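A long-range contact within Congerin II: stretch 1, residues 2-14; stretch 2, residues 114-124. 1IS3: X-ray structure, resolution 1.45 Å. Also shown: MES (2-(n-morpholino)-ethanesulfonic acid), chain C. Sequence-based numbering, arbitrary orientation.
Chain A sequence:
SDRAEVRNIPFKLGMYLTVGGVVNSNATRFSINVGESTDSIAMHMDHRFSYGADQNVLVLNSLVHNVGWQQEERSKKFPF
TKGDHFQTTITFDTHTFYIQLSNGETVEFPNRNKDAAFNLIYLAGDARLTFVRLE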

# COMPACT_ATOMS: atom_id res chain seq x y z
N ASP A 2 -9.72 2.71 9.12
CA ASP A 2 -8.91 2.84 10.31
C ASP A 2 -7.74 3.65 9.73
O ASP A 2 -8.06 4.58 8.97
CB ASP A 2 -8.54 1.41 10.83
CG ASP A 2 -8.28 0.33 9.77
OD1 ASP A 2 -9.24 -0.28 9.29
OD2 ASP A 2 -7.11 0.09 9.42
N ARG A 3 -6.44 3.40 9.97
CA ARG A 3 -5.39 4.21 9.37
C ARG A 3 -5.09 3.63 7.99
O ARG A 3 -5.47 2.50 7.64
CB ARG A 3 -4.16 4.18 10.27
CG ARG A 3 -3.55 2.82 10.38
CD ARG A 3 -2.49 2.81 11.43
NE ARG A 3 -2.13 1.44 11.51
CZ ARG A 3 -2.66 0.60 12.42
NH1 ARG A 3 -2.26 -0.66 12.36
NH2 ARG A 3 -3.48 0.96 13.41
N ALA A 4 -4.40 4.46 7.23
CA ALA A 4 -4.06 4.11 5.89
C ALA A 4 -2.71 3.45 6.05
O ALA A 4 -1.79 4.01 6.66
CB ALA A 4 -3.98 5.38 5.08
N GLU A 5 -2.52 2.25 5.55
CA GLU A 5 -1.24 1.57 5.67
C GLU A 5 -0.89 0.68 4.46
O GLU A 5 -1.77 0.26 3.69
CB GLU A 5 -1.23 0.74 6.95
CG GLU A 5 -2.21 -0.38 7.09
CD GLU A 5 -2.38 -0.88 8.52
OE1 GLU A 5 -3.37 -1.57 8.75
OE2 GLU A 5 -1.58 -0.58 9.42
N VAL A 6 0.42 0.49 4.27
CA VAL A 6 0.95 -0.38 3.23
C VAL A 6 1.77 -1.33 4.10
O VAL A 6 2.69 -0.89 4.80
CB VAL A 6 1.85 0.41 2.24
CG1 VAL A 6 2.42 -0.59 1.24
CG2 VAL A 6 1.09 1.54 1.53
N ARG A 7 1.47 -2.62 4.11
CA ARG A 7 2.06 -3.58 5.01
C ARG A 7 2.57 -4.77 4.23
O ARG A 7 1.92 -5.31 3.33
CB ARG A 7 0.99 -4.02 6.02
CG ARG A 7 1.46 -5.05 7.01
CD ARG A 7 0.25 -5.47 7.85
NE ARG A 7 -0.27 -4.40 8.69
CZ ARG A 7 0.25 -4.12 9.91
NH1 ARG A 7 1.28 -4.83 10.40
NH2 ARG A 7 -0.23 -3.10 10.65
N ASN A 8 3.79 -5.15 4.59
CA ASN A 8 4.50 -6.32 4.06
C ASN A 8 4.82 -6.27 2.58
O ASN A 8 4.97 -7.28 1.88
CB ASN A 8 3.71 -7.63 4.41
CG ASN A 8 3.68 -7.89 5.92
OD1 ASN A 8 2.73 -8.38 6.55
ND2 ASN A 8 4.78 -7.66 6.62
N ILE A 9 5.01 -5.06 2.08
CA ILE A 9 5.57 -4.86 0.78
C ILE A 9 6.86 -4.12 1.17
O ILE A 9 6.82 -2.90 1.44
CB ILE A 9 4.64 -4.01 -0.12
CG1 ILE A 9 3.25 -4.68 -0.23
CG2 ILE A 9 5.32 -3.85 -1.49
CD1 ILE A 9 2.17 -3.86 -0.94
N PRO A 10 7.99 -4.81 1.24
CA PRO A 10 9.22 -4.26 1.79
C PRO A 10 9.66 -2.95 1.14
O PRO A 10 9.81 -2.90 -0.08
CB PRO A 10 10.23 -5.39 1.63
CG PRO A 10 9.37 -6.65 1.64
CD PRO A 10 8.19 -6.21 0.80
N PHE A 11 9.87 -1.88 1.92
CA PHE A 11 10.46 -0.62 1.45
C PHE A 11 11.96 -0.78 1.75
O PHE A 11 12.42 -0.72 2.89
CB PHE A 11 9.86 0.55 2.22
CG PHE A 11 10.39 1.94 1.88
CD1 PHE A 11 11.02 2.25 0.66
CD2 PHE A 11 10.20 2.97 2.81
CE1 PHE A 11 11.44 3.55 0.40
CE2 PHE A 11 10.62 4.28 2.55
CZ PHE A 11 11.23 4.56 1.34
N LYS A 12 12.71 -1.08 0.71
CA LYS A 12 14.13 -1.41 0.78
C LYS A 12 15.00 -0.27 0.29
O LYS A 12 14.55 0.65 -0.41
CB LYS A 12 14.40 -2.66 -0.09
CG LYS A 12 13.56 -3.80 0.48
CD LYS A 12 13.36 -4.81 -0.59
CE LYS A 12 14.65 -5.58 -0.71
NZ LYS A 12 15.04 -5.69 -2.12
N LEU A 13 16.26 -0.35 0.73
CA LEU A 13 17.34 0.53 0.31
C LEU A 13 17.30 0.75 -1.19
O LEU A 13 17.29 -0.20 -1.99
CB LEU A 13 18.63 -0.14 0.72
CG LEU A 13 19.68 0.46 1.64
CD1 LEU A 13 19.18 0.92 2.98
CD2 LEU A 13 20.67 -0.68 1.92
N GLY A 14 17.15 2.02 -1.59
CA GLY A 14 17.17 2.32 -3.01
C GLY A 14 15.80 2.43 -3.67
O GLY A 14 15.72 2.84 -4.83
N LYS A 114 20.19 1.83 11.47
CA LYS A 114 20.92 1.36 10.30
C LYS A 114 20.15 0.25 9.56
O LYS A 114 20.71 -0.69 9.01
CB LYS A 114 22.33 0.87 10.73
CG LYS A 114 23.25 1.91 11.36
CD LYS A 114 24.02 2.64 10.27
CE LYS A 114 25.00 1.74 9.47
NZ LYS A 114 26.12 1.17 10.22
N ASP A 115 18.81 0.34 9.57
CA ASP A 115 17.95 -0.63 8.90
C ASP A 115 18.00 -0.55 7.38
O ASP A 115 18.17 0.51 6.79
CB ASP A 115 16.49 -0.44 9.32
CG ASP A 115 16.20 -0.82 10.77
OD1 ASP A 115 15.55 -0.06 11.48
OD2 ASP A 115 16.62 -1.89 11.19
N ALA A 116 17.82 -1.69 6.69
CA ALA A 116 17.87 -1.67 5.24
C ALA A 116 16.53 -1.95 4.54
O ALA A 116 16.43 -1.86 3.32
CB ALA A 116 18.89 -2.71 4.76
N ALA A 117 15.50 -2.28 5.32
CA ALA A 117 14.17 -2.56 4.77
C ALA A 117 13.14 -2.28 5.87
O ALA A 117 13.47 -2.47 7.07
CB ALA A 117 14.05 -4.02 4.36
N PHE A 118 11.91 -1.88 5.50
CA PHE A 118 10.84 -1.60 6.47
C PHE A 118 9.59 -2.27 5.94
O PHE A 118 9.32 -2.16 4.74
CB PHE A 118 10.56 -0.09 6.59
CG PHE A 118 11.78 0.65 7.08
CD1 PHE A 118 12.18 0.54 8.43
CD2 PHE A 118 12.56 1.37 6.17
CE1 PHE A 118 13.36 1.16 8.84
CE2 PHE A 118 13.74 1.99 6.60
CZ PHE A 118 14.13 1.88 7.92
N ASN A 119 8.83 -2.91 6.84
CA ASN A 119 7.62 -3.56 6.40
C ASN A 119 6.30 -2.87 6.68
O ASN A 119 5.23 -3.44 6.40
CB ASN A 119 7.58 -4.98 6.97
CG ASN A 119 8.32 -5.95 6.04
OD1 ASN A 119 9.12 -5.61 5.16
ND2 ASN A 119 8.14 -7.25 6.20
N LEU A 120 6.32 -1.63 7.18
CA LEU A 120 5.08 -0.93 7.45
C LEU A 120 5.23 0.57 7.16
O LEU A 120 6.20 1.20 7.61
CB LEU A 120 4.67 -1.12 8.92
CG LEU A 120 3.39 -0.38 9.37
CD1 LEU A 120 2.20 -0.95 8.62
CD2 LEU A 120 3.15 -0.52 10.85
N ILE A 121 4.32 1.13 6.38
CA ILE A 121 4.28 2.55 6.11
C ILE A 121 2.86 2.93 6.50
O ILE A 121 1.93 2.24 6.04
CB ILE A 121 4.53 2.79 4.61
CG1 ILE A 121 5.95 2.41 4.25
CG2 ILE A 121 4.27 4.24 4.30
CD1 ILE A 121 5.92 1.59 2.95
N TYR A 122 2.57 3.93 7.33
CA TYR A 122 1.20 4.30 7.59
C TYR A 122 1.09 5.78 7.90
O TYR A 122 2.06 6.43 8.32
CB TYR A 122 0.61 3.51 8.76
CG TYR A 122 1.10 3.79 10.18
CD1 TYR A 122 0.39 4.66 11.01
CD2 TYR A 122 2.19 3.09 10.70
CE1 TYR A 122 0.75 4.83 12.35
CE2 TYR A 122 2.55 3.26 12.05
CZ TYR A 122 1.82 4.12 12.87
OH TYR A 122 2.17 4.25 14.22
N LEU A 123 -0.12 6.27 7.70
CA LEU A 123 -0.47 7.65 8.02
C LEU A 123 -1.40 7.58 9.20
O LEU A 123 -2.30 6.73 9.23
CB LEU A 123 -1.18 8.33 6.83
CG LEU A 123 -1.58 9.80 7.03
CD1 LEU A 123 -1.07 10.71 5.92
CD2 LEU A 123 -3.09 9.82 7.11
N ALA A 124 -1.23 8.49 10.16
CA ALA A 124 -2.12 8.57 11.30
C ALA A 124 -2.50 10.05 11.51
O ALA A 124 -1.86 10.97 11.02
CB ALA A 124 -1.44 8.05 12.55
O1 MES C . 2.91 6.99 16.99
C2 MES C . 2.60 5.65 17.40
C3 MES C . 1.10 5.41 17.29
N4 MES C . 0.75 5.79 15.98
C5 MES C . 0.96 7.10 15.55
C6 MES C . 2.46 7.35 15.67
C7 MES C . -0.68 5.89 15.75
C8 MES C . -1.24 4.49 15.71
S MES C . -2.99 4.48 15.20
O1S MES C . -3.30 3.09 15.37
O2S MES C . -2.95 4.81 13.82
O3S MES C . -3.84 5.40 15.93

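What holds Ile121 against the first stretch? It lies in a strand that runs antiparallel to the one containing Val6, and it pairs with Val6 through two hydrogen bonds: Val6 N donates to Ile121 O at 2.9 Å, and Ile121 N donates to Val6 O at 3.0 Å. Both are nearly straight, as expected of a regular antiparallel pair. The pairing sets the two side chains on the same face of the sheet, where Val6 CB and Ile121 CB are 4.3 Å apart. Ile121 also reaches past its own partner: its CD1 comes within 4.1 Å of Phe11 CB, so one side chain packs against residues on both sides of the corner in the first stretch.

How does Phe11 come to cover as much surface as Ile121? Beyond the corner at Asn8 and Ile9, the chain pairs again, now with Phe118. Phe11 N donates to Phe118 O and Phe118 N to Phe11 O, each at 2.9 Å, though the second bond is distinctly more bent. The two aromatic side chains share a face, and their rings approach obliquely, with Phe11 CD2 4.4 Å from Phe118 CD2. Both residues are buried, and Phe11 makes apolar contact with Phe118 and with Ile121. The ladder runs on to Leu13, whose N donates to Ala116 O at 3.0 Å while Leu13 CD2 rests 3.9 Å from Ala116 CB.

What does Asn119 do where both chains turn? The register shifts by two residues between Arg7 and Phe11, a beta bulge, and Asn119 lies opposite the extra length. Its carbonyl accepts an almost linear hydrogen bond, Asn8 N to Asn119 O at 2.9 Å, and the same oxygen receives a CA-H...O contact from Arg7 CA at 3.5 Å. The side chain starts out sideways, but its end comes nearer: Asn119 OD1 lies 3.6 Å from Pro10 CA. Backbone and side chain together thus touch residues before and after the corner.

Where do the charged side chains fit in? Arg3, Glu5 and Arg7 form a network within their own stretch, with salt bridges from Arg3 NE to Glu5 OE2 at 3.0 Å and from Arg7 NH2 to Glu5 OE2 at 3.1 Å. The second stretch supplies surfaces for it. Arg3 CD packs 3.4 Å from Tyr122 CD1, and Leu120 CD1 lies over one face of the Arg7 guanidinium, 3.8 Å from Arg7 NH2. Glu5 CB meets Tyr122 CB at 3.8 Å, as their places opposite each other in the sheet imply.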